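Local coordinates for protein TRAP dicarboxylate transporter, DctP subunit (Anaerococcus prevoti, PDB 4N91) that binds D-glucuronate, as either anomer, in a cleft between its two lobes and probably hands it to the membrane subunits of a TRAP transporter, at residues 77-81 against 93-99; 149-154 against 238-244. All coordinates share one frame; numbering follows the deposited sequence.

Interaction 1: 77-81 against 93-99. With BDP (beta-D-glucopyranuronic acid), chain C.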
loop_
_atom_site.group_PDB
_atom_site.type_symbol
_atom_site.label_atom_id
_atom_site.label_comp_id
_atom_site.label_asym_id
_atom_site.label_seq_id
_atom_site.Cartn_x
_atom_site.Cartn_y
_atom_site.Cartn_z
ATOM N N GLN A 77 2.551 -5.734 9.588
ATOM C CA GLN A 77 3.113 -4.470 9.159
ATOM C C GLN A 77 3.221 -3.462 10.312
ATOM O O GLN A 77 4.227 -2.755 10.471
ATOM C CB GLN A 77 2.253 -3.897 8.038
ATOM C CG GLN A 77 3.012 -3.364 6.949
ATOM C CD GLN A 77 2.132 -3.002 5.774
ATOM O OE1 GLN A 77 1.248 -2.179 5.908
ATOM N NE2 GLN A 77 2.407 -3.577 4.626
ATOM N N ILE A 78 2.182 -3.398 11.133
ATOM C CA ILE A 78 2.233 -2.519 12.312
ATOM C C ILE A 78 3.400 -2.861 13.235
ATOM O O ILE A 78 4.084 -1.941 13.682
ATOM C CB ILE A 78 0.916 -2.557 13.124
ATOM C CG1 ILE A 78 -0.032 -1.507 12.579
ATOM C CG2 ILE A 78 1.189 -2.265 14.593
ATOM C CD1 ILE A 78 0.395 -0.040 12.906
ATOM N N ASP A 79 3.633 -4.154 13.493
ATOM C CA ASP A 79 4.786 -4.688 14.257
ATOM C C ASP A 79 6.089 -4.112 13.618
ATOM O O ASP A 79 6.960 -3.551 14.298
ATOM C CB ASP A 79 4.898 -6.248 14.163
ATOM C CG ASP A 79 3.886 -7.048 15.040
ATOM O OD1 ASP A 79 3.205 -6.475 15.934
ATOM O OD2 ASP A 79 3.783 -8.317 14.808
HETATM N N MSE A 80 6.204 -4.267 12.299
HETATM C CA MSE A 80 7.438 -3.918 11.584
HETATM C C MSE A 80 7.716 -2.421 11.590
HETATM O O MSE A 80 8.871 -2.019 11.713
HETATM C CB MSE A 80 7.403 -4.442 10.141
HETATM C CG MSE A 80 7.477 -5.934 10.079
HETATM SE SE MSE A 80 7.753 -6.566 8.236
HETATM C CE MSE A 80 5.897 -6.426 7.619
ATOM N N VAL A 81 6.690 -1.592 11.440
ATOM C CA VAL A 81 6.903 -0.145 11.466
ATOM C C VAL A 81 7.495 0.237 12.833
ATOM O O VAL A 81 8.443 1.039 12.911
ATOM C CB VAL A 81 5.635 0.638 11.196
ATOM C CG1 VAL A 81 5.865 2.151 11.375
ATOM C CG2 VAL A 81 5.137 0.359 9.787
ATOM N N VAL A 93 8.535 -2.424 4.539
ATOM C CA VAL A 93 7.520 -1.925 3.635
ATOM C C VAL A 93 6.228 -1.808 4.401
ATOM O O VAL A 93 5.797 -2.770 5.029
ATOM C CB VAL A 93 7.330 -2.876 2.421
ATOM C CG1 VAL A 93 6.212 -2.387 1.520
ATOM C CG2 VAL A 93 8.598 -2.969 1.608
ATOM N N ALA A 94 5.608 -0.636 4.319
ATOM C CA ALA A 94 4.328 -0.394 4.964
ATOM C C ALA A 94 3.367 0.283 4.002
ATOM O O ALA A 94 3.753 1.184 3.263
ATOM C CB ALA A 94 4.518 0.494 6.184
ATOM N N SER A 95 2.104 -0.125 4.013
ATOM C CA SER A 95 1.112 0.570 3.219
ATOM C C SER A 95 0.934 1.979 3.741
ATOM O O SER A 95 0.948 2.225 4.952
ATOM C CB SER A 95 -0.232 -0.151 3.273
ATOM O OG SER A 95 -1.221 0.549 2.545
ATOM N N ASN A 96 0.771 2.911 2.826
ATOM C CA ASN A 96 0.504 4.294 3.207
ATOM C C ASN A 96 -0.707 4.371 4.149
ATOM O O ASN A 96 -0.813 5.281 4.985
ATOM C CB ASN A 96 0.232 5.100 1.953
ATOM C CG ASN A 96 0.302 6.578 2.186
ATOM O OD1 ASN A 96 1.376 7.160 2.168
ATOM N ND2 ASN A 96 -0.839 7.191 2.413
ATOM N N ALA A 97 -1.631 3.423 3.996
ATOM C CA ALA A 97 -2.853 3.407 4.798
ATOM C C ALA A 97 -2.539 3.498 6.291
ATOM O O ALA A 97 -3.257 4.149 7.038
ATOM C CB ALA A 97 -3.672 2.151 4.501
ATOM N N ILE A 98 -1.509 2.796 6.750
ATOM C CA ILE A 98 -1.233 2.760 8.179
ATOM C C ILE A 98 -0.291 3.858 8.649
ATOM O O ILE A 98 -0.235 4.171 9.826
ATOM C CB ILE A 98 -0.730 1.385 8.678
ATOM C CG1 ILE A 98 0.670 1.097 8.167
ATOM C CG2 ILE A 98 -1.748 0.236 8.314
ATOM C CD1 ILE A 98 1.344 -0.057 8.870
ATOM N N LEU A 99 0.419 4.494 7.727
ATOM C CA LEU A 99 1.386 5.511 8.119
ATOM C C LEU A 99 0.704 6.781 8.609
ATOM O O LEU A 99 1.293 7.537 9.368
ATOM C CB LEU A 99 2.341 5.820 6.991
ATOM C CG LEU A 99 3.249 4.632 6.625
ATOM C CD1 LEU A 99 4.140 5.022 5.467
ATOM C CD2 LEU A 99 4.087 4.166 7.799
HETATM C C1 BDP C . -1.608 -4.830 -0.138
HETATM C C2 BDP C . -0.480 -3.962 0.187
HETATM C C3 BDP C . 0.093 -4.331 1.524
HETATM C C4 BDP C . -0.891 -4.225 2.558
HETATM C C5 BDP C . -2.063 -5.054 2.203
HETATM C C6 BDP C . -3.232 -4.862 3.204
HETATM O O2 BDP C . 0.544 -4.421 -0.781
HETATM O O3 BDP C . 1.247 -3.480 1.824
HETATM O O4 BDP C . -0.444 -4.530 3.777
HETATM O O5 BDP C . -2.592 -4.675 0.885
HETATM O O6A BDP C . -2.949 -5.083 4.402
HETATM O O1 BDP C . -2.269 -4.239 -1.285
HETATM O O6B BDP C . -4.395 -4.735 2.759
HETATM O O HOH W 1 4.935 -5.122 4.119
#
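Gln-77, in the first turn of helix 77-86, reaches over the backbone of Val-93 and Ala-94 and sets its amide beside Ser-95. Its first torsion lies away from the staggered positions (chi1 -136°), an unusual setting that, with an extended chain beyond CG, carries the amide to the end of strand 91-95. There OE1 accepts from Ser-95 N at 2.9 Å; the bond is nearly straight at the hydrogen, but the donor stands above the carbonyl plane. Both N-H groups of NE2 are used, one to O3 of the glucuronate at 3.0 Å, the other to a water that donates to Val-93 O at 2.7 Å. Glutamine suits the place, accepting from the protein while donating to the sugar, and the three bonds fix its rotation.

Behind the amide, Ile-98 CD1 is 3.6 Å from Gln-77 OE1 and also packs against Val-81 CG2 at 3.9 Å. Val-81 turns that methyl to Ala-94 CB (3.7 Å), a small residue that lets the helix come close, while the Ile-78 and Ile-98 side chains cross obliquely, their CD1 atoms 4.1 Å apart. Ser-95 accepts from Ala-97 N through OG, an N-cap at the turn following the strand. The start of helix 77-86 and the C-terminal end of strand 91-95 supply Gln-77 and Ser-95 to the glucuronate pocket, consistent with a periplasmic binding protein cleft.

Interaction 2: 149-154 against 238-244. With BDP (beta-D-glucopyranuronic acid), chain C.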
loop_
_atom_site.group_PDB
_atom_site.type_symbol
_atom_site.label_atom_id
_atom_site.label_comp_id
_atom_site.label_asym_id
_atom_site.label_seq_id
_atom_site.Cartn_x
_atom_site.Cartn_y
_atom_site.Cartn_z
ATOM N N LEU A 149 6.218 1.706 -3.757
ATOM C CA LEU A 149 6.022 0.506 -4.542
ATOM C C LEU A 149 4.576 0.483 -4.983
ATOM O O LEU A 149 3.699 0.941 -4.244
ATOM C CB LEU A 149 6.336 -0.752 -3.721
ATOM C CG LEU A 149 7.719 -0.764 -3.029
ATOM C CD1 LEU A 149 7.783 -1.895 -2.062
ATOM C CD2 LEU A 149 8.876 -0.808 -4.001
ATOM N N ASP A 150 4.321 -0.078 -6.159
ATOM C CA ASP A 150 2.986 -0.114 -6.738
ATOM C C ASP A 150 2.167 -1.236 -6.083
ATOM O O ASP A 150 2.634 -2.373 -5.954
ATOM C CB ASP A 150 3.114 -0.406 -8.233
ATOM C CG ASP A 150 1.898 0.005 -9.043
ATOM O OD1 ASP A 150 0.809 0.258 -8.488
ATOM O OD2 ASP A 150 2.050 0.081 -10.294
ATOM N N ALA A 151 0.960 -0.898 -5.654
ATOM C CA ALA A 151 -0.002 -1.880 -5.151
ATOM C C ALA A 151 -1.334 -1.742 -5.896
ATOM O O ALA A 151 -2.391 -2.113 -5.382
ATOM C CB ALA A 151 -0.189 -1.723 -3.659
ATOM N N GLY A 152 -1.299 -1.229 -7.126
ATOM C CA GLY A 152 -2.508 -1.162 -7.938
ATOM C C GLY A 152 -3.609 -0.349 -7.297
ATOM O O GLY A 152 -3.336 0.609 -6.582
ATOM N N SER A 153 -4.862 -0.724 -7.554
ATOM C CA SER A 153 -6.005 -0.059 -6.960
ATOM C C SER A 153 -6.771 -1.048 -6.080
ATOM O O SER A 153 -6.682 -2.258 -6.283
ATOM C CB SER A 153 -6.953 0.504 -8.033
ATOM O OG SER A 153 -7.551 -0.542 -8.772
ATOM N N ARG A 154 -7.490 -0.515 -5.096
ATOM C CA ARG A 154 -8.240 -1.330 -4.161
ATOM C C ARG A 154 -9.718 -1.299 -4.500
ATOM O O ARG A 154 -10.300 -0.235 -4.719
ATOM C CB ARG A 154 -8.017 -0.846 -2.730
ATOM C CG ARG A 154 -6.544 -0.908 -2.342
ATOM C CD ARG A 154 -6.277 -0.410 -0.994
ATOM N NE ARG A 154 -6.751 -1.271 0.095
ATOM C CZ ARG A 154 -6.006 -2.166 0.728
ATOM N NH1 ARG A 154 -4.745 -2.388 0.360
ATOM N NH2 ARG A 154 -6.531 -2.847 1.739
ATOM N N GLN A 238 -9.477 3.401 -4.070
ATOM C CA GLN A 238 -8.186 3.990 -3.714
ATOM C C GLN A 238 -7.059 3.402 -4.533
ATOM O O GLN A 238 -7.143 2.247 -5.018
ATOM C CB GLN A 238 -7.830 3.778 -2.253
ATOM C CG GLN A 238 -8.722 4.455 -1.249
ATOM C CD GLN A 238 -8.500 3.868 0.124
ATOM O OE1 GLN A 238 -8.654 2.638 0.354
ATOM N NE2 GLN A 238 -8.105 4.711 1.043
HETATM N N MSE A 239 -6.005 4.210 -4.684
HETATM C CA MSE A 239 -4.718 3.750 -5.181
HETATM C C MSE A 239 -3.726 4.086 -4.087
HETATM O O MSE A 239 -3.298 5.234 -3.953
HETATM C CB MSE A 239 -4.328 4.400 -6.502
HETATM C CG MSE A 239 -5.358 4.195 -7.540
HETATM SE SE MSE A 239 -4.777 4.923 -9.246
HETATM C CE MSE A 239 -3.946 3.270 -9.956
ATOM N N VAL A 240 -3.387 3.082 -3.289
ATOM C CA VAL A 240 -2.655 3.328 -2.043
ATOM C C VAL A 240 -1.231 2.834 -2.203
ATOM O O VAL A 240 -0.990 1.631 -2.353
ATOM C CB VAL A 240 -3.305 2.624 -0.825
ATOM C CG1 VAL A 240 -2.548 2.976 0.451
ATOM C CG2 VAL A 240 -4.788 3.015 -0.694
ATOM N N PRO A 241 -0.268 3.756 -2.202
ATOM C CA PRO A 241 1.095 3.258 -2.400
ATOM C C PRO A 241 1.598 2.474 -1.211
ATOM O O PRO A 241 1.253 2.788 -0.070
ATOM C CB PRO A 241 1.921 4.542 -2.583
ATOM C CG PRO A 241 1.137 5.609 -1.831
ATOM C CD PRO A 241 -0.323 5.219 -2.025
ATOM N N ASP A 242 2.418 1.470 -1.470
ATOM C CA ASP A 242 3.264 0.894 -0.441
ATOM C C ASP A 242 4.506 1.777 -0.323
ATOM O O ASP A 242 5.039 2.285 -1.331
ATOM C CB ASP A 242 3.644 -0.550 -0.791
ATOM C CG ASP A 242 2.516 -1.537 -0.582
ATOM O OD1 ASP A 242 1.632 -1.299 0.287
ATOM O OD2 ASP A 242 2.539 -2.587 -1.265
ATOM N N ILE A 243 4.945 1.999 0.903
ATOM C CA ILE A 243 6.070 2.887 1.166
ATOM C C ILE A 243 7.214 2.092 1.771
ATOM O O ILE A 243 7.015 1.303 2.702
ATOM C CB ILE A 243 5.679 4.000 2.154
ATOM C CG1 ILE A 243 4.405 4.713 1.684
ATOM C CG2 ILE A 243 6.833 4.981 2.337
ATOM C CD1 ILE A 243 4.533 5.485 0.374
ATOM N N VAL A 244 8.413 2.275 1.234
ATOM C CA VAL A 244 9.600 1.701 1.841
ATOM C C VAL A 244 10.129 2.705 2.838
ATOM O O VAL A 244 10.457 3.841 2.466
ATOM C CB VAL A 244 10.664 1.409 0.780
ATOM C CG1 VAL A 244 11.845 0.710 1.383
ATOM C CG2 VAL A 244 10.046 0.584 -0.360
HETATM C C1 BDP C . -1.608 -4.830 -0.138
HETATM C C2 BDP C . -0.480 -3.962 0.187
HETATM C C3 BDP C . 0.093 -4.331 1.524
HETATM C C4 BDP C . -0.891 -4.225 2.558
HETATM C C5 BDP C . -2.063 -5.054 2.203
HETATM C C6 BDP C . -3.232 -4.862 3.204
HETATM O O2 BDP C . 0.544 -4.421 -0.781
HETATM O O3 BDP C . 1.247 -3.480 1.824
HETATM O O4 BDP C . -0.444 -4.530 3.777
HETATM O O5 BDP C . -2.592 -4.675 0.885
HETATM O O6A BDP C . -2.949 -5.083 4.402
HETATM O O1 BDP C . -2.269 -4.239 -1.285
HETATM O O6B BDP C . -4.395 -4.735 2.759
HETATM O O HOH W 2 2.414 -4.087 -3.834
HETATM O O HOH W 3 -0.978 1.257 -5.202
HETATM O O HOH W 4 -3.725 0.221 -3.677
#
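Leu-149 and Asp-242 form an antiparallel hydrogen-bonded pair, Leu-149 N donating to Asp-242 O at 2.8 Å and Asp-242 N returning a longer bond to Leu-149 O. At the far end Arg-154 N donates to Gln-238 O, also at 2.8 Å.

Between these ends the chains part and waters fill in. One accepts from Ala-151 N and lies within bonding distance of Gly-152 O and, more weakly, Val-240 O; another accepts from Val-240 N and also approaches Gly-152 O. A third sits between Asp-150 O and Asp-242 OD2. Each must share its protons among several acceptors. An Asx turn, Gly-152 N to Asp-150 OD1, accompanies the bend, as does the positive phi of Gly-152, a conformation that glycine adopts readily.

Apolar contacts are few: the side chains of Leu-149 and Val-244 lie at a slant to each other, with CD1 of the leucine 3.8 Å from CG2 of the valine, and the aliphatic CD of Arg-154 rests on Val-240 CG2 at 3.7 Å.

Arg-154 and Asp-242 face the beta-D-glucuronate. Bent at chi3 (71°), Arg-154 brings the edge of its guanidinium to the sugar: NH2 donates to carboxylate O6B at 3.0 Å, and NH1 to ring oxygen O5, in the guanidinium plane, at 3.2 Å. Its NE is held by a salt bridge to Glu-214. Asp-242 faces the hydroxyls, OD1 2.7 Å from O3 and OD2 2.8 Å from O2. With Arg-175 as a further ligand contact, this pairing would favour an acid sugar held in one orientation.

Both contacts are buried and meet in one sheet, where strands 91-95 and 242-247 are antiparallel neighbours: Ala-94 O probably accepts from Ile-243 N, and Asn-96 N probably donates to Pro-241 O. Interaction 1 stays within one lobe, laying a helix against that sheet with an apolar core and with Gln-77 and Ser-95 at the cleft. Interaction 2 pairs two connections between the two large sheets, running in opposite senses, consistent with the hinge of a two-lobed binding protein; its chemistry is mainly backbone, water and charge. The glucuronate is gripped by both, and its O3 lies between Gln-77 of 77-81 and Asp-242 of 238-244.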